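Local structure of cryptochrome DASH, chloroplastic/mitochondrial (Arabidopsis thaliana, 2J4D) at residues 374-379 and 394-399; 401-406 and 445-450. The protein repairs cyclobutane pyrimidine dimers in single-stranded DNA as an FAD- and folate-binding photolyase, binds DNA without sequence specificity and may act as a photoreceptor. One frame throughout, in Å; residues are numbered along the deposited sequence.

Contact 1 (374-379 and 394-399). With FAD (flavin-adenine dinucleotide), chain C.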
# COMPACT_ATOMS: atom_id res chain seq x y z
N PRO A 374 -16.22 21.04 7.58
CA PRO A 374 -14.88 20.83 8.14
C PRO A 374 -14.39 19.39 8.19
O PRO A 374 -13.26 19.10 7.78
CB PRO A 374 -14.99 21.47 9.52
CG PRO A 374 -15.95 22.62 9.26
CD PRO A 374 -17.01 21.93 8.43
N LEU A 375 -15.22 18.48 8.69
CA LEU A 375 -14.81 17.08 8.77
C LEU A 375 -14.35 16.56 7.42
O LEU A 375 -13.31 15.90 7.32
CB LEU A 375 -15.96 16.22 9.31
CG LEU A 375 -15.58 14.76 9.59
CD1 LEU A 375 -14.35 14.71 10.49
CD2 LEU A 375 -16.75 14.04 10.24
N ILE A 376 -15.12 16.86 6.37
CA ILE A 376 -14.77 16.42 5.02
C ILE A 376 -13.52 17.13 4.52
O ILE A 376 -12.54 16.49 4.13
CB ILE A 376 -15.91 16.72 4.01
CG1 ILE A 376 -17.22 16.06 4.47
CG2 ILE A 376 -15.50 16.22 2.61
CD1 ILE A 376 -17.12 14.55 4.71
N ASP A 377 -13.56 18.46 4.54
CA ASP A 377 -12.44 19.26 4.04
C ASP A 377 -11.10 18.99 4.69
O ASP A 377 -10.08 18.93 4.00
CB ASP A 377 -12.77 20.77 4.15
CG ASP A 377 -13.99 21.16 3.32
OD1 ASP A 377 -14.26 20.46 2.31
OD2 ASP A 377 -14.66 22.16 3.66
N ALA A 378 -11.09 18.83 6.01
CA ALA A 378 -9.85 18.55 6.72
C ALA A 378 -9.25 17.24 6.20
O ALA A 378 -8.04 17.15 5.98
CB ALA A 378 -10.12 18.46 8.23
N ASN A 379 -10.09 16.23 6.03
CA ASN A 379 -9.60 14.95 5.54
C ASN A 379 -9.06 15.05 4.11
O ASN A 379 -7.99 14.52 3.81
CB ASN A 379 -10.72 13.90 5.62
CG ASN A 379 -10.73 13.17 6.97
OD1 ASN A 379 -9.86 12.35 7.25
ND2 ASN A 379 -11.72 13.49 7.81
N ARG A 394 -11.35 8.09 5.57
CA ARG A 394 -11.63 7.53 4.25
C ARG A 394 -13.06 7.02 4.15
O ARG A 394 -13.71 7.20 3.12
CB ARG A 394 -10.66 6.39 3.93
CG ARG A 394 -9.20 6.79 3.95
CD ARG A 394 -8.27 5.65 3.48
NE ARG A 394 -6.93 5.81 4.03
CZ ARG A 394 -5.83 5.27 3.52
NH1 ARG A 394 -5.90 4.52 2.43
NH2 ARG A 394 -4.66 5.47 4.12
N GLN A 395 -13.54 6.37 5.20
CA GLN A 395 -14.91 5.87 5.17
C GLN A 395 -15.90 7.04 5.09
O GLN A 395 -16.89 7.00 4.36
CB GLN A 395 -15.21 5.04 6.42
CG GLN A 395 -14.33 3.81 6.59
CD GLN A 395 -14.76 2.97 7.77
OE1 GLN A 395 -15.79 2.30 7.71
NE2 GLN A 395 -13.99 3.01 8.85
N ILE A 396 -15.62 8.09 5.86
CA ILE A 396 -16.48 9.26 5.89
C ILE A 396 -16.51 10.02 4.55
O ILE A 396 -17.59 10.26 4.00
CB ILE A 396 -16.06 10.23 7.02
CG1 ILE A 396 -16.21 9.53 8.37
CG2 ILE A 396 -16.91 11.49 6.99
CD1 ILE A 396 -15.62 10.30 9.53
N VAL A 397 -15.34 10.37 4.02
CA VAL A 397 -15.32 11.11 2.76
C VAL A 397 -15.90 10.30 1.61
O VAL A 397 -16.45 10.86 0.66
CB VAL A 397 -13.89 11.61 2.37
CG1 VAL A 397 -13.38 12.53 3.46
CG2 VAL A 397 -12.93 10.44 2.15
N CYS A 398 -15.80 8.97 1.71
CA CYS A 398 -16.36 8.10 0.68
C CYS A 398 -17.89 8.19 0.72
O CYS A 398 -18.55 8.36 -0.32
CB CYS A 398 -15.92 6.64 0.92
SG CYS A 398 -16.91 5.42 0.01
N SER A 399 -18.45 8.07 1.91
CA SER A 399 -19.90 8.16 2.07
C SER A 399 -20.39 9.53 1.60
O SER A 399 -21.40 9.63 0.90
CB SER A 399 -20.28 7.95 3.54
OG SER A 399 -21.69 8.01 3.71
PA FAD C . -4.13 0.18 10.74
O1A FAD C . -2.90 0.32 11.53
O2A FAD C . -5.45 0.41 11.37
O5B FAD C . -4.18 -1.27 10.06
C5B FAD C . -2.98 -2.06 9.90
C4B FAD C . -2.93 -2.57 8.46
O4B FAD C . -4.10 -3.35 8.21
C3B FAD C . -2.92 -1.49 7.39
O3B FAD C . -1.64 -0.91 7.19
C2B FAD C . -3.46 -2.24 6.21
O2B FAD C . -2.50 -2.93 5.45
C1B FAD C . -4.51 -3.17 6.85
N9A FAD C . -5.90 -2.64 6.85
C8A FAD C . -6.55 -1.99 7.87
N7A FAD C . -7.80 -1.66 7.55
C5A FAD C . -7.96 -2.12 6.26
C6A FAD C . -9.06 -2.07 5.37
N6A FAD C . -10.24 -1.54 5.65
N1A FAD C . -8.88 -2.64 4.11
C2A FAD C . -7.68 -3.21 3.78
N3A FAD C . -6.59 -3.29 4.58
C4A FAD C . -6.78 -2.72 5.81
N1 FAD C . -5.65 0.64 2.40
C2 FAD C . -4.55 0.42 1.60
O2 FAD C . -3.60 -0.24 1.99
N3 FAD C . -4.54 0.99 0.32
C4 FAD C . -5.57 1.76 -0.20
O4 FAD C . -5.50 2.24 -1.35
C4X FAD C . -6.70 1.98 0.63
N5 FAD C . -7.79 2.75 0.19
C5X FAD C . -8.95 2.86 0.96
C6 FAD C . -10.08 3.52 0.47
C7 FAD C . -11.26 3.66 1.23
C7M FAD C . -12.45 4.38 0.64
C8 FAD C . -11.29 3.09 2.56
C8M FAD C . -12.52 3.19 3.45
C9 FAD C . -10.16 2.42 3.06
C9A FAD C . -8.97 2.29 2.29
N10 FAD C . -7.81 1.62 2.77
C10 FAD C . -6.70 1.40 1.93
C1' FAD C . -7.89 0.80 4.03
C2' FAD C . -7.50 1.49 5.34
O2' FAD C . -8.20 2.72 5.47
C3' FAD C . -5.99 1.76 5.36
O3' FAD C . -5.26 0.53 5.17
C4' FAD C . -5.46 2.36 6.67
O4' FAD C . -6.07 3.63 6.92
C5' FAD C . -3.95 2.51 6.57
O5' FAD C . -3.43 3.05 7.79
P FAD C . -2.84 2.20 8.98
O1P FAD C . -1.69 1.48 8.41
O2P FAD C . -2.49 3.13 10.10
O3P FAD C . -3.99 1.28 9.56
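Arg394 leaves its backbone on the side away from 374-379 and runs along the FAD. CG is anti to the carbonyl carbon, and the chain is extended to NE. On the way CB packs on C8 of the flavin and CD lies beside O2' of the ribityl chain. The guanidinium sits with C3' of the ribityl chain 3.9 Å above its plane, over the centre. Arg394 NH1 is 3.2 Å from FAD C4X, and N5 lies at the guanidinium edge, in its plane. NH2 forms a salt bridge with Asp422, NE bonds to Met389 O, and Phe388 makes a cation-pi contact. An alanine here would keep the CB contact but would probably lose the Asp422 salt bridge and the packing of CD and the guanidinium on FAD. Gln395 adds its CG, 3.7 Å from the C8M methyl of FAD. Ile396 points the other way, toward helix 374-379. Ile396 CG2 meets Ile376 CD1 at 3.8 Å, the side chains crossing obliquely. Ile396 CD1 meets Leu375 CD2 at 4.0 Å, here at about a right angle. Val397 puts CG1 against Asn379 CB at 3.7 Å and close to Ile376 O. The Asn379 amide turns back to its own helix, where ND2 gives a hydrogen bond to Leu375 O (2.9 Å, 160° at the hydrogen). The donor stands above the carbonyl plane. This bond within 374-379 gives the buried amide nitrogen a partner. The segment axes cross at -115°, 9.7 Å apart. The chemistry is divided between two sides of helix 391-404: aliphatic packing joins it to helix 374-386, while a cationic group lies at the flavin, where its charge, partly balanced by Asp422, could help to stabilise a reduced, anionic flavin.

Contact 2 (401-406 and 445-450)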
# COMPACT_ATOMS: atom_id res chain seq x y z
N LEU A 401 -19.08 11.65 -0.63
CA LEU A 401 -19.03 11.78 -2.08
C LEU A 401 -20.14 11.02 -2.77
O LEU A 401 -20.78 11.52 -3.69
CB LEU A 401 -17.68 11.29 -2.62
CG LEU A 401 -17.56 11.40 -4.14
CD1 LEU A 401 -16.15 11.82 -4.50
CD2 LEU A 401 -17.94 10.08 -4.81
N VAL A 402 -20.36 9.79 -2.31
CA VAL A 402 -21.38 8.94 -2.90
C VAL A 402 -22.81 9.27 -2.51
O VAL A 402 -23.68 9.38 -3.38
CB VAL A 402 -21.13 7.45 -2.53
CG1 VAL A 402 -22.31 6.59 -2.99
CG2 VAL A 402 -19.83 6.96 -3.17
N ARG A 403 -23.06 9.43 -1.22
CA ARG A 403 -24.41 9.67 -0.73
C ARG A 403 -24.87 11.12 -0.60
O ARG A 403 -26.01 11.43 -0.92
CB ARG A 403 -24.59 8.93 0.59
CG ARG A 403 -24.30 7.44 0.45
CD ARG A 403 -24.76 6.62 1.64
NE ARG A 403 -24.71 5.19 1.33
CZ ARG A 403 -23.58 4.51 1.17
NH1 ARG A 403 -22.42 5.14 1.30
NH2 ARG A 403 -23.61 3.22 0.87
N ASP A 404 -24.00 11.99 -0.12
CA ASP A 404 -24.38 13.39 0.04
C ASP A 404 -24.23 14.16 -1.27
O ASP A 404 -25.07 14.98 -1.61
CB ASP A 404 -23.54 14.03 1.14
CG ASP A 404 -23.86 13.46 2.50
OD1 ASP A 404 -25.01 13.62 2.96
OD2 ASP A 404 -22.96 12.83 3.11
N MET A 405 -23.17 13.87 -2.02
CA MET A 405 -22.93 14.54 -3.29
C MET A 405 -23.53 13.80 -4.48
O MET A 405 -23.73 14.39 -5.54
CB MET A 405 -21.43 14.75 -3.52
CG MET A 405 -20.78 15.62 -2.47
SD MET A 405 -19.07 15.95 -2.87
CE MET A 405 -19.22 17.47 -3.75
N GLY A 406 -23.81 12.51 -4.30
CA GLY A 406 -24.38 11.72 -5.38
C GLY A 406 -23.47 11.49 -6.57
O GLY A 406 -23.95 11.26 -7.69
N ASP A 445 -23.53 -1.86 3.75
CA ASP A 445 -24.07 -0.65 3.11
C ASP A 445 -24.50 0.38 4.15
O ASP A 445 -25.57 0.24 4.74
CB ASP A 445 -25.30 -0.98 2.28
CG ASP A 445 -24.99 -1.81 1.07
OD1 ASP A 445 -23.84 -2.29 0.95
OD2 ASP A 445 -25.90 -1.98 0.23
N ARG A 446 -23.71 1.43 4.34
CA ARG A 446 -24.12 2.41 5.33
C ARG A 446 -23.86 3.87 5.01
O ARG A 446 -23.01 4.21 4.19
CB ARG A 446 -23.50 2.08 6.68
CG ARG A 446 -22.01 1.92 6.65
CD ARG A 446 -21.48 1.76 8.06
NE ARG A 446 -22.03 2.80 8.93
CZ ARG A 446 -21.60 3.07 10.16
NH1 ARG A 446 -20.59 2.37 10.68
NH2 ARG A 446 -22.17 4.03 10.87
N TYR A 447 -24.64 4.73 5.66
CA TYR A 447 -24.52 6.16 5.50
C TYR A 447 -23.83 6.71 6.74
O TYR A 447 -24.25 6.42 7.87
CB TYR A 447 -25.90 6.80 5.36
CG TYR A 447 -25.85 8.31 5.32
CD1 TYR A 447 -25.70 8.99 4.11
CD2 TYR A 447 -25.88 9.05 6.50
CE1 TYR A 447 -25.59 10.38 4.08
CE2 TYR A 447 -25.77 10.44 6.48
CZ TYR A 447 -25.63 11.10 5.27
OH TYR A 447 -25.53 12.47 5.25
N PHE A 448 -22.78 7.50 6.55
CA PHE A 448 -22.09 8.10 7.68
C PHE A 448 -22.61 9.51 7.92
O PHE A 448 -22.51 10.38 7.04
CB PHE A 448 -20.58 8.13 7.44
CG PHE A 448 -19.93 6.78 7.50
CD1 PHE A 448 -20.19 5.82 6.53
CD2 PHE A 448 -19.05 6.46 8.53
CE1 PHE A 448 -19.59 4.56 6.58
CE2 PHE A 448 -18.44 5.21 8.59
CZ PHE A 448 -18.71 4.26 7.61
N SER A 449 -23.19 9.74 9.09
CA SER A 449 -23.71 11.05 9.46
C SER A 449 -22.53 11.93 9.83
O SER A 449 -21.84 11.66 10.81
CB SER A 449 -24.66 10.92 10.65
OG SER A 449 -24.98 12.19 11.18
N ILE A 450 -22.31 12.99 9.06
CA ILE A 450 -21.20 13.89 9.35
C ILE A 450 -21.23 14.46 10.76
O ILE A 450 -20.21 14.48 11.45
CB ILE A 450 -21.13 15.04 8.31
CG1 ILE A 450 -20.34 14.59 7.08
CG2 ILE A 450 -20.45 16.27 8.91
CD1 ILE A 450 -20.84 13.31 6.44
O HOH W 1 -22.06 10.70 4.29
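Arg403 lays its aliphatic chain along the edge of the Tyr447 ring. Arg403 CD is 3.5 Å from Tyr447 CD1, and CB touches the same edge. The two side chains slide past each other in opposite directions, so the guanidinium ends at the Arg446 carbonyl and the hydroxyl at Asp404. The guanidinium stands 84° from the ring plane. Arg446 O sits over the centre of the Arg403 guanidinium, 3.0 Å above the plane, where the angle is too poor for a hydrogen bond. NH1 instead bonds to Gly435 O. Tyr447 has CG anti to its backbone N (chi1 174°), which carries the hydroxyl to Asp404. There Tyr447 OH donates to the syn lone pair of Asp404 OD1 in a short bond of 2.6 Å. OD1 lies in the plane of the tyrosine ring, while the carboxylate is turned 75° from it. Lys495 N also bonds OD1, so two donors hold this oxygen. Water 1 donates to Asp404 OD2 at 2.6 Å and to Phe448 O at 2.8 Å. It lies over the rim of one tyrosine ring face. Ile450 CD1 packs near OD2. With these donors around it, the buried carboxylate is probably ionised. The Arg446 guanidinium lies over the rim of one Phe448 ring face. The arrangement is the loop that leads into helix 450-457 docked on the last turns of helix 391-404, within the helical FAD-binding domain of the photolyase/cryptochrome fold.

Overall arrangement
The two contacts come in series along the chain, contact 1 before contact 2, with centres about 10 Å apart. Both use helix 391-404: contact 1 its middle, contact 2 its C-terminal end. Contact 1 adds helix 374-386, and contact 2 adds the loop leading into helix 450-457. They also touch directly. Ser399 OG probably bonds Phe448 N, and Leu375 CD2 packs on Ile450 O. Helices 374-386, 391-404 and 450-457 thus form one packed group in the FAD-binding domain, separate from the five-stranded parallel sheet of the alpha/beta domain. Helix 391-404 places Arg394 and Gln395 at the flavin, and the two contacts join its middle and its C-terminal part to neighbouring elements of the domain.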